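Pyridine synthase TbtD (Thermobispora bispora, PDB 5WA4) probably catalyses the formal [4+2] aza-cycloaddition that forms the central pyridine of the thiopeptide antibiotic thiomuracin, and binds the leader peptide of its substrate. Local coordinates at residues 23-34 with 152-160; 162-170 with 328-338. All coordinates share one frame; numbering follows the deposited sequence.

Contact 1 (23-34 with 152-160)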
loop_
_atom_site.group_PDB
_atom_site.type_symbol
_atom_site.label_atom_id
_atom_site.label_comp_id
_atom_site.label_asym_id
_atom_site.label_seq_id
_atom_site.Cartn_x
_atom_site.Cartn_y
_atom_site.Cartn_z
ATOM N N ASP E 23 -15.736 -26.743 32.343
ATOM C CA ASP E 23 -15.694 -26.080 33.671
ATOM C C ASP E 23 -15.760 -27.108 34.815
ATOM O O ASP E 23 -15.360 -26.816 35.944
ATOM C CB ASP E 23 -16.842 -25.052 33.843
ATOM C CG ASP E 23 -16.540 -23.684 33.201
ATOM O OD1 ASP E 23 -15.642 -23.594 32.344
ATOM O OD2 ASP E 23 -17.226 -22.685 33.516
ATOM N N ASP E 24 -16.270 -28.309 34.521
ATOM C CA ASP E 24 -16.450 -29.339 35.545
ATOM C C ASP E 24 -15.201 -30.177 35.694
ATOM O O ASP E 24 -14.821 -30.534 36.810
ATOM C CB ASP E 24 -17.648 -30.253 35.227
ATOM C CG ASP E 24 -18.980 -29.699 35.744
ATOM O OD1 ASP E 24 -19.016 -29.074 36.838
ATOM O OD2 ASP E 24 -19.989 -29.898 35.029
ATOM N N LEU E 25 -14.578 -30.506 34.567
ATOM C CA LEU E 25 -13.311 -31.226 34.584
ATOM C C LEU E 25 -12.270 -30.432 35.353
ATOM O O LEU E 25 -11.429 -30.998 36.053
ATOM C CB LEU E 25 -12.821 -31.503 33.161
ATOM C CG LEU E 25 -11.346 -31.879 32.961
ATOM C CD1 LEU E 25 -10.969 -33.175 33.649
ATOM C CD2 LEU E 25 -11.056 -31.984 31.489
ATOM N N ILE E 26 -12.337 -29.111 35.212
ATOM C CA ILE E 26 -11.429 -28.219 35.915
ATOM C C ILE E 26 -11.611 -28.417 37.414
ATOM O O ILE E 26 -10.671 -28.823 38.105
ATOM C CB ILE E 26 -11.659 -26.724 35.504
ATOM C CG1 ILE E 26 -10.981 -26.429 34.162
ATOM C CG2 ILE E 26 -11.142 -25.752 36.559
ATOM C CD1 ILE E 26 -11.360 -25.093 33.581
ATOM N N LEU E 27 -12.830 -28.189 37.897
ATOM C CA LEU E 27 -13.107 -28.152 39.328
ATOM C C LEU E 27 -13.126 -29.515 40.027
ATOM O O LEU E 27 -12.782 -29.600 41.201
ATOM C CB LEU E 27 -14.444 -27.458 39.564
ATOM C CG LEU E 27 -14.532 -26.034 39.033
ATOM C CD1 LEU E 27 -15.904 -25.424 39.299
ATOM C CD2 LEU E 27 -13.440 -25.214 39.669
ATOM N N ASP E 28 -13.539 -30.567 39.322
ATOM C CA ASP E 28 -13.826 -31.862 39.959
ATOM C C ASP E 28 -12.762 -32.909 39.679
ATOM O O ASP E 28 -12.690 -33.935 40.355
ATOM C CB ASP E 28 -15.186 -32.413 39.497
ATOM C CG ASP E 28 -16.361 -31.536 39.916
ATOM O OD1 ASP E 28 -16.172 -30.630 40.763
ATOM O OD2 ASP E 28 -17.484 -31.772 39.401
ATOM N N GLY E 29 -11.953 -32.663 38.656
ATOM C CA GLY E 29 -10.876 -33.569 38.315
ATOM C C GLY E 29 -9.511 -32.925 38.461
ATOM O O GLY E 29 -8.623 -33.491 39.096
ATOM N N VAL E 30 -9.330 -31.736 37.897
ATOM C CA VAL E 30 -7.987 -31.185 37.818
ATOM C C VAL E 30 -7.570 -30.509 39.125
ATOM O O VAL E 30 -6.490 -30.793 39.641
ATOM C CB VAL E 30 -7.848 -30.201 36.639
ATOM C CG1 VAL E 30 -6.518 -29.465 36.727
ATOM C CG2 VAL E 30 -7.948 -30.952 35.315
ATOM N N ARG E 31 -8.416 -29.638 39.668
ATOM C CA ARG E 31 -8.073 -28.938 40.912
ATOM C C ARG E 31 -7.717 -29.893 42.073
ATOM O O ARG E 31 -6.668 -29.718 42.699
ATOM C CB ARG E 31 -9.201 -27.983 41.343
ATOM C CG ARG E 31 -9.122 -27.575 42.810
ATOM C CD ARG E 31 -10.064 -26.428 43.179
ATOM N NE ARG E 31 -11.466 -26.820 43.136
ATOM C CZ ARG E 31 -12.448 -26.090 43.660
ATOM N NH1 ARG E 31 -12.148 -24.945 44.281
ATOM N NH2 ARG E 31 -13.721 -26.505 43.574
ATOM N N PRO E 32 -8.569 -30.901 42.362
ATOM C CA PRO E 32 -8.157 -31.883 43.378
ATOM C C PRO E 32 -6.773 -32.515 43.145
ATOM O O PRO E 32 -6.008 -32.632 44.097
ATOM C CB PRO E 32 -9.249 -32.950 43.281
ATOM C CG PRO E 32 -10.450 -32.198 42.859
ATOM C CD PRO E 32 -9.955 -31.148 41.910
ATOM N N ALA E 33 -6.465 -32.918 41.916
ATOM C CA ALA E 33 -5.163 -33.507 41.617
ATOM C C ALA E 33 -4.045 -32.535 41.996
ATOM O O ALA E 33 -2.994 -32.945 42.491
ATOM C CB ALA E 33 -5.069 -33.884 40.147
ATOM N N PHE E 34 -4.303 -31.245 41.784
ATOM C CA PHE E 34 -3.334 -30.189 42.060
ATOM C C PHE E 34 -3.103 -30.022 43.552
ATOM O O PHE E 34 -1.970 -29.798 43.985
ATOM C CB PHE E 34 -3.788 -28.846 41.467
ATOM C CG PHE E 34 -3.395 -28.637 40.024
ATOM C CD1 PHE E 34 -3.123 -29.716 39.190
ATOM C CD2 PHE E 34 -3.310 -27.353 39.504
ATOM C CE1 PHE E 34 -2.766 -29.517 37.858
ATOM C CE2 PHE E 34 -2.958 -27.143 38.181
ATOM C CZ PHE E 34 -2.681 -28.227 37.350
ATOM N N TYR E 152 -10.726 -20.933 39.713
ATOM C CA TYR E 152 -11.687 -21.697 40.512
ATOM C C TYR E 152 -12.828 -20.840 41.069
ATOM O O TYR E 152 -14.016 -21.140 40.870
ATOM C CB TYR E 152 -10.979 -22.387 41.660
ATOM C CG TYR E 152 -9.862 -23.297 41.234
ATOM C CD1 TYR E 152 -10.012 -24.144 40.153
ATOM C CD2 TYR E 152 -8.646 -23.316 41.922
ATOM C CE1 TYR E 152 -8.986 -24.989 39.758
ATOM C CE2 TYR E 152 -7.613 -24.168 41.536
ATOM C CZ TYR E 152 -7.793 -24.995 40.451
ATOM O OH TYR E 152 -6.799 -25.844 40.048
ATOM N N HIS E 153 -12.447 -19.769 41.757
ATOM C CA HIS E 153 -13.391 -18.785 42.280
ATOM C C HIS E 153 -14.371 -18.338 41.200
ATOM O O HIS E 153 -15.580 -18.341 41.419
ATOM C CB HIS E 153 -12.633 -17.585 42.845
ATOM C CG HIS E 153 -13.481 -16.635 43.631
ATOM N ND1 HIS E 153 -14.154 -15.579 43.049
ATOM C CD2 HIS E 153 -13.731 -16.551 44.959
ATOM C CE1 HIS E 153 -14.789 -14.894 43.984
ATOM N NE2 HIS E 153 -14.551 -15.464 45.152
ATOM N N ALA E 154 -13.852 -17.983 40.029
ATOM C CA ALA E 154 -14.695 -17.553 38.920
ATOM C C ALA E 154 -15.579 -18.693 38.394
ATOM O O ALA E 154 -16.757 -18.483 38.085
ATOM C CB ALA E 154 -13.844 -16.993 37.807
ATOM N N LEU E 155 -15.018 -19.893 38.293
ATOM C CA LEU E 155 -15.774 -21.008 37.745
ATOM C C LEU E 155 -16.829 -21.442 38.746
ATOM O O LEU E 155 -17.944 -21.759 38.354
ATOM C CB LEU E 155 -14.865 -22.188 37.373
ATOM C CG LEU E 155 -13.921 -21.864 36.199
ATOM C CD1 LEU E 155 -13.445 -23.103 35.452
ATOM C CD2 LEU E 155 -14.554 -20.875 35.225
ATOM N N GLU E 156 -16.494 -21.453 40.036
ATOM C CA GLU E 156 -17.455 -21.933 41.028
ATOM C C GLU E 156 -18.622 -20.953 41.096
ATOM O O GLU E 156 -19.772 -21.347 41.307
ATOM C CB GLU E 156 -16.803 -22.144 42.404
ATOM C CG GLU E 156 -15.864 -23.369 42.457
ATOM C CD GLU E 156 -15.955 -24.176 43.758
ATOM O OE1 GLU E 156 -15.231 -23.830 44.727
ATOM O OE2 GLU E 156 -16.727 -25.168 43.804
ATOM N N ARG E 157 -18.341 -19.682 40.867
ATOM C CA ARG E 157 -19.416 -18.717 40.724
ATOM C C ARG E 157 -20.202 -18.949 39.426
ATOM O O ARG E 157 -21.367 -18.587 39.314
ATOM C CB ARG E 157 -18.856 -17.300 40.766
ATOM C CG ARG E 157 -18.714 -16.764 42.165
ATOM C CD ARG E 157 -18.236 -15.353 42.138
ATOM N NE ARG E 157 -19.077 -14.517 41.288
ATOM C CZ ARG E 157 -20.222 -13.973 41.679
ATOM N NH1 ARG E 157 -20.665 -14.191 42.907
ATOM N NH2 ARG E 157 -20.914 -13.208 40.846
ATOM N N VAL E 158 -19.566 -19.566 38.443
ATOM C CA VAL E 158 -20.235 -19.817 37.176
ATOM C C VAL E 158 -21.176 -21.022 37.310
ATOM O O VAL E 158 -22.310 -21.007 36.809
ATOM C CB VAL E 158 -19.188 -20.012 36.050
ATOM C CG1 VAL E 158 -19.605 -21.101 35.040
ATOM C CG2 VAL E 158 -18.867 -18.649 35.383
ATOM N N ARG E 159 -20.713 -22.036 38.030
ATOM C CA ARG E 159 -21.442 -23.280 38.227
ATOM C C ARG E 159 -22.792 -23.047 38.949
ATOM O O ARG E 159 -23.708 -23.880 38.898
ATOM C CB ARG E 159 -20.560 -24.250 39.011
ATOM C CG ARG E 159 -21.155 -25.593 39.187
ATOM C CD ARG E 159 -20.097 -26.660 39.118
ATOM N NE ARG E 159 -19.246 -26.670 40.298
ATOM C CZ ARG E 159 -18.406 -27.664 40.579
ATOM N NH1 ARG E 159 -18.330 -28.718 39.759
ATOM N NH2 ARG E 159 -17.651 -27.610 41.678
ATOM N N SER E 160 -22.912 -21.897 39.603
ATOM C CA SER E 160 -24.118 -21.554 40.329
ATOM C C SER E 160 -24.904 -20.435 39.630
ATOM O O SER E 160 -25.776 -19.809 40.227
ATOM C CB SER E 160 -23.768 -21.146 41.775
ATOM O OG SER E 160 -23.353 -19.782 41.879
#
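Leu27 is the bump of helix 23-34 that fills a hollow on helix 152-159, lodging among Tyr152, Leu155, Glu156 and Arg159. Its two methyls part company there: CD2 lies 3.6 Å from Tyr152 CD1, while CD1 sits over the centre of one face of the Arg159 guanidinium, 3.6 Å from Arg159 CZ. The reciprocal bump, Tyr152, fills a hollow lined by Ile26, Leu27, Arg31 and Phe34. Arg31 lies across that ring with CD 3.5 Å from the centroid of Tyr152, a CH-pi contact, whereas Ile26 CG2 meets the ring's edge. Such mutual filling is knobs-into-holes packing, here between helices crossing at -117°; the first, helix 22-35, also packs on strands 44-49 and 55-62. On the side facing the sheet, Leu155 CD1 nestles against Ile26 CD1. A salt-bridge network borders this apolar packing. Arg159 extends from its backbone with CG anti to N (chi1 -176°), then bends, bringing NH1 3.0 Å from Asp24 OD1 and 3.1 Å from Asp28 OD1; the second bond lies in the guanidinium plane. Arg86 holds the other oxygen of Asp24. Glu156 forms weak salt bridges, OE1 with Arg31 NH1 and OE2 with Arg159 NH2.

Contact 2 (162-170 with 328-338); sequences ASLPTIAFD and LGLTPHQRFLV
Leu164 lies obliquely across both Leu328 and Leu330, and its two methyl branches divide the work. CD1 faces Leu328 CB at 3.9 Å, while CD2 reaches over the backbone of the turn, 3.5 Å from Leu328 O. The leucine has CG anti to its own N (chi1 -180°), which carries both branches to the connection between helices 307-328 and 332-352. One turn on, Ile167 meets Leu328 at about a right angle, CG2 against CD1. Leu330 forks in its turn: CD1 rests against Leu164 CG, and CD2 is 3.7 Å from Ala168 CB, where the small side chain lets the branch come close to the helix. The connection itself is a Schellman motif at Gly329, whose positive phi (116°) ends one helix, followed by a capping box that starts the next. In that box Gln334 N donates to Thr331 OG1, and Thr331 N donates in return to a lone pair of Gln334 OE1 at 3.2 Å. With the amide oxygen so engaged, Gln334 NE2 lies 3.7 Å from Pro165 CG. Val338 spreads its branches over the helix backbone: CG1 lies 3.6 Å from Phe169 CA, CG2 3.6 Å from Pro165 O. The bound leader peptide packs on Pro165, Phe169 and Leu337, and an acidic side chain of that peptide accepts a hydrogen bond from Ser163 N.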
loop_
_atom_site.group_PDB
_atom_site.type_symbol
_atom_site.label_atom_id
_atom_site.label_comp_id
_atom_site.label_asym_id
_atom_site.label_seq_id
_atom_site.Cartn_x
_atom_site.Cartn_y
_atom_site.Cartn_z
ATOM N N ALA E 162 -23.887 -17.472 38.096
ATOM C CA ALA E 162 -23.350 -16.128 37.907
ATOM C C ALA E 162 -22.937 -15.981 36.467
ATOM O O ALA E 162 -22.455 -16.922 35.850
ATOM C CB ALA E 162 -22.185 -15.851 38.819
ATOM N N SER E 163 -23.154 -14.789 35.937
ATOM C CA SER E 163 -22.862 -14.487 34.550
ATOM C C SER E 163 -21.344 -14.335 34.295
ATOM O O SER E 163 -20.735 -13.359 34.736
ATOM C CB SER E 163 -23.627 -13.214 34.165
ATOM O OG SER E 163 -23.072 -12.531 33.057
ATOM N N LEU E 164 -20.745 -15.303 33.596
ATOM C CA LEU E 164 -19.335 -15.215 33.190
ATOM C C LEU E 164 -18.964 -13.862 32.547
ATOM O O LEU E 164 -17.903 -13.308 32.866
ATOM C CB LEU E 164 -18.959 -16.348 32.229
ATOM C CG LEU E 164 -17.491 -16.242 31.821
ATOM C CD1 LEU E 164 -16.588 -16.060 33.086
ATOM C CD2 LEU E 164 -17.059 -17.448 30.982
ATOM N N PRO E 165 -19.823 -13.324 31.655
ATOM C CA PRO E 165 -19.517 -11.973 31.167
ATOM C C PRO E 165 -19.389 -10.934 32.259
ATOM O O PRO E 165 -18.648 -9.978 32.074
ATOM C CB PRO E 165 -20.710 -11.659 30.261
ATOM C CG PRO E 165 -21.046 -12.962 29.689
ATOM C CD PRO E 165 -20.860 -13.953 30.821
ATOM N N THR E 166 -20.092 -11.117 33.369
ATOM C CA THR E 166 -20.102 -10.122 34.443
ATOM C C THR E 166 -18.820 -10.229 35.248
ATOM O O THR E 166 -18.334 -9.241 35.786
ATOM C CB THR E 166 -21.335 -10.286 35.385
ATOM O OG1 THR E 166 -22.519 -10.443 34.594
ATOM C CG2 THR E 166 -21.505 -9.057 36.304
ATOM N N ILE E 167 -18.275 -11.430 35.341
ATOM C CA ILE E 167 -16.965 -11.564 35.932
ATOM C C ILE E 167 -15.948 -10.840 35.038
ATOM O O ILE E 167 -15.178 -9.997 35.514
ATOM C CB ILE E 167 -16.577 -13.028 36.118
ATOM C CG1 ILE E 167 -17.539 -13.679 37.131
ATOM C CG2 ILE E 167 -15.109 -13.128 36.547
ATOM C CD1 ILE E 167 -17.325 -15.188 37.367
ATOM N N ALA E 168 -15.993 -11.134 33.743
ATOM C CA ALA E 168 -15.111 -10.490 32.784
ATOM C C ALA E 168 -15.265 -8.976 32.809
ATOM O O ALA E 168 -14.276 -8.253 32.704
ATOM C CB ALA E 168 -15.354 -11.003 31.411
ATOM N N PHE E 169 -16.484 -8.480 32.964
ATOM C CA PHE E 169 -16.652 -7.034 33.001
ATOM C C PHE E 169 -15.852 -6.462 34.170
ATOM O O PHE E 169 -15.068 -5.528 33.989
ATOM C CB PHE E 169 -18.127 -6.655 33.111
ATOM C CG PHE E 169 -18.383 -5.163 33.136
ATOM C CD1 PHE E 169 -18.448 -4.475 34.340
ATOM C CD2 PHE E 169 -18.563 -4.455 31.961
ATOM C CE1 PHE E 169 -18.688 -3.102 34.364
ATOM C CE2 PHE E 169 -18.814 -3.079 31.985
ATOM C CZ PHE E 169 -18.881 -2.408 33.186
ATOM N N ASP E 170 -16.031 -7.048 35.357
ATOM C CA ASP E 170 -15.343 -6.588 36.562
ATOM C C ASP E 170 -13.807 -6.604 36.371
ATOM O O ASP E 170 -13.150 -5.573 36.540
ATOM C CB ASP E 170 -15.728 -7.439 37.788
ATOM C CG ASP E 170 -17.209 -7.300 38.207
ATOM O OD1 ASP E 170 -17.867 -6.297 37.871
ATOM O OD2 ASP E 170 -17.707 -8.206 38.920
ATOM N N LEU E 328 -11.249 -18.838 31.463
ATOM C CA LEU E 328 -12.529 -18.979 32.157
ATOM C C LEU E 328 -13.636 -19.523 31.240
ATOM O O LEU E 328 -14.688 -19.945 31.719
ATOM C CB LEU E 328 -12.985 -17.641 32.749
ATOM C CG LEU E 328 -12.092 -16.937 33.773
ATOM C CD1 LEU E 328 -12.779 -15.697 34.327
ATOM C CD2 LEU E 328 -11.697 -17.870 34.897
ATOM N N GLY E 329 -13.409 -19.495 29.930
ATOM C CA GLY E 329 -14.394 -19.967 28.982
ATOM C C GLY E 329 -14.940 -18.892 28.054
ATOM O O GLY E 329 -15.614 -19.213 27.073
ATOM N N LEU E 330 -14.664 -17.626 28.352
ATOM C CA LEU E 330 -15.140 -16.494 27.541
ATOM C C LEU E 330 -14.749 -16.639 26.080
ATOM O O LEU E 330 -13.623 -17.013 25.759
ATOM C CB LEU E 330 -14.595 -15.166 28.075
ATOM C CG LEU E 330 -15.521 -13.972 27.868
ATOM C CD1 LEU E 330 -16.739 -14.117 28.783
ATOM C CD2 LEU E 330 -14.822 -12.653 28.151
ATOM N N THR E 331 -15.686 -16.369 25.186
ATOM C CA THR E 331 -15.403 -16.455 23.749
ATOM C C THR E 331 -14.888 -15.101 23.316
ATOM O O THR E 331 -15.290 -14.088 23.898
ATOM C CB THR E 331 -16.671 -16.844 22.920
ATOM O OG1 THR E 331 -17.658 -15.800 23.006
ATOM C CG2 THR E 331 -17.266 -18.136 23.432
ATOM N N PRO E 332 -13.996 -15.066 22.320
ATOM C CA PRO E 332 -13.487 -13.770 21.840
ATOM C C PRO E 332 -14.602 -12.754 21.648
ATOM O O PRO E 332 -14.442 -11.602 22.068
ATOM C CB PRO E 332 -12.816 -14.125 20.514
ATOM C CG PRO E 332 -12.292 -15.505 20.752
ATOM C CD PRO E 332 -13.272 -16.196 21.713
ATOM N N HIS E 333 -15.733 -13.208 21.106
ATOM C CA HIS E 333 -16.900 -12.369 20.859
ATOM C C HIS E 333 -17.451 -11.815 22.155
ATOM O O HIS E 333 -17.798 -10.630 22.250
ATOM C CB HIS E 333 -18.003 -13.163 20.137
ATOM C CG HIS E 333 -19.215 -12.349 19.829
ATOM N ND1 HIS E 333 -19.281 -11.492 18.755
ATOM C CD2 HIS E 333 -20.378 -12.193 20.505
ATOM C CE1 HIS E 333 -20.444 -10.862 18.761
ATOM N NE2 HIS E 333 -21.130 -11.280 19.811
ATOM N N GLN E 334 -17.554 -12.673 23.161
ATOM C CA GLN E 334 -18.037 -12.197 24.450
ATOM C C GLN E 334 -17.045 -11.170 25.008
ATOM O O GLN E 334 -17.458 -10.131 25.536
ATOM C CB GLN E 334 -18.247 -13.357 25.425
ATOM C CG GLN E 334 -19.432 -14.277 25.119
ATOM C CD GLN E 334 -19.554 -15.422 26.120
ATOM O OE1 GLN E 334 -18.687 -16.293 26.212
ATOM N NE2 GLN E 334 -20.629 -15.402 26.902
ATOM N N ARG E 335 -15.743 -11.444 24.868
ATOM C CA ARG E 335 -14.713 -10.515 25.344
ATOM C C ARG E 335 -14.848 -9.146 24.692
ATOM O O ARG E 335 -14.906 -8.123 25.401
ATOM C CB ARG E 335 -13.312 -11.059 25.097
ATOM C CG ARG E 335 -12.218 -10.291 25.896
ATOM C CD ARG E 335 -10.853 -10.350 25.200
ATOM N NE ARG E 335 -10.641 -11.698 24.698
ATOM C CZ ARG E 335 -10.158 -11.976 23.495
ATOM N NH1 ARG E 335 -9.820 -10.991 22.676
ATOM N NH2 ARG E 335 -10.011 -13.242 23.114
ATOM N N PHE E 336 -14.930 -9.113 23.356
ATOM C CA PHE E 336 -15.103 -7.831 22.672
ATOM C C PHE E 336 -16.379 -7.105 23.094
ATOM O O PHE E 336 -16.381 -5.883 23.235
ATOM C CB PHE E 336 -15.055 -8.023 21.168
ATOM C CG PHE E 336 -13.727 -8.532 20.697
ATOM C CD1 PHE E 336 -12.562 -7.815 20.976
ATOM C CD2 PHE E 336 -13.617 -9.728 20.027
ATOM C CE1 PHE E 336 -11.309 -8.281 20.575
ATOM C CE2 PHE E 336 -12.363 -10.205 19.618
ATOM C CZ PHE E 336 -11.212 -9.484 19.893
ATOM N N LEU E 337 -17.450 -7.847 23.354
ATOM C CA LEU E 337 -18.691 -7.220 23.790
ATOM C C LEU E 337 -18.533 -6.602 25.163
ATOM O O LEU E 337 -18.925 -5.448 25.386
ATOM C CB LEU E 337 -19.827 -8.237 23.813
ATOM C CG LEU E 337 -21.119 -7.817 24.507
ATOM C CD1 LEU E 337 -21.774 -6.705 23.710
ATOM C CD2 LEU E 337 -22.031 -9.027 24.693
ATOM N N VAL E 338 -17.965 -7.367 26.090
ATOM C CA VAL E 338 -17.647 -6.830 27.420
ATOM C C VAL E 338 -16.744 -5.559 27.388
ATOM O O VAL E 338 -17.048 -4.572 28.067
ATOM C CB VAL E 338 -17.006 -7.912 28.285
ATOM C CG1 VAL E 338 -16.301 -7.306 29.465
ATOM C CG2 VAL E 338 -18.078 -8.893 28.734
#

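Overall arrangement
Packing chemistry here follows position in the fold. Contact 1 is partly buried and ties a helix of the sheet-bearing part to helix 135-159; its knobs, Leu27 and Tyr152, pack beside charged pairs at the more exposed side. Contact 2, nearer the centre of the chain, is buried and joins the start of helix 164-178 to the turn and helix that follow helix 307-328; apolar branches and backbone do the touching, and its polar bonds cap a helix. Their centres are about 17 Å apart, yet Ala154 and Leu155, on the helix preceding 164-178, pack against Leu328. The leader peptide lies mainly beside contact 2; it touches Arg157 of 152-160, outside the packing of contact 1.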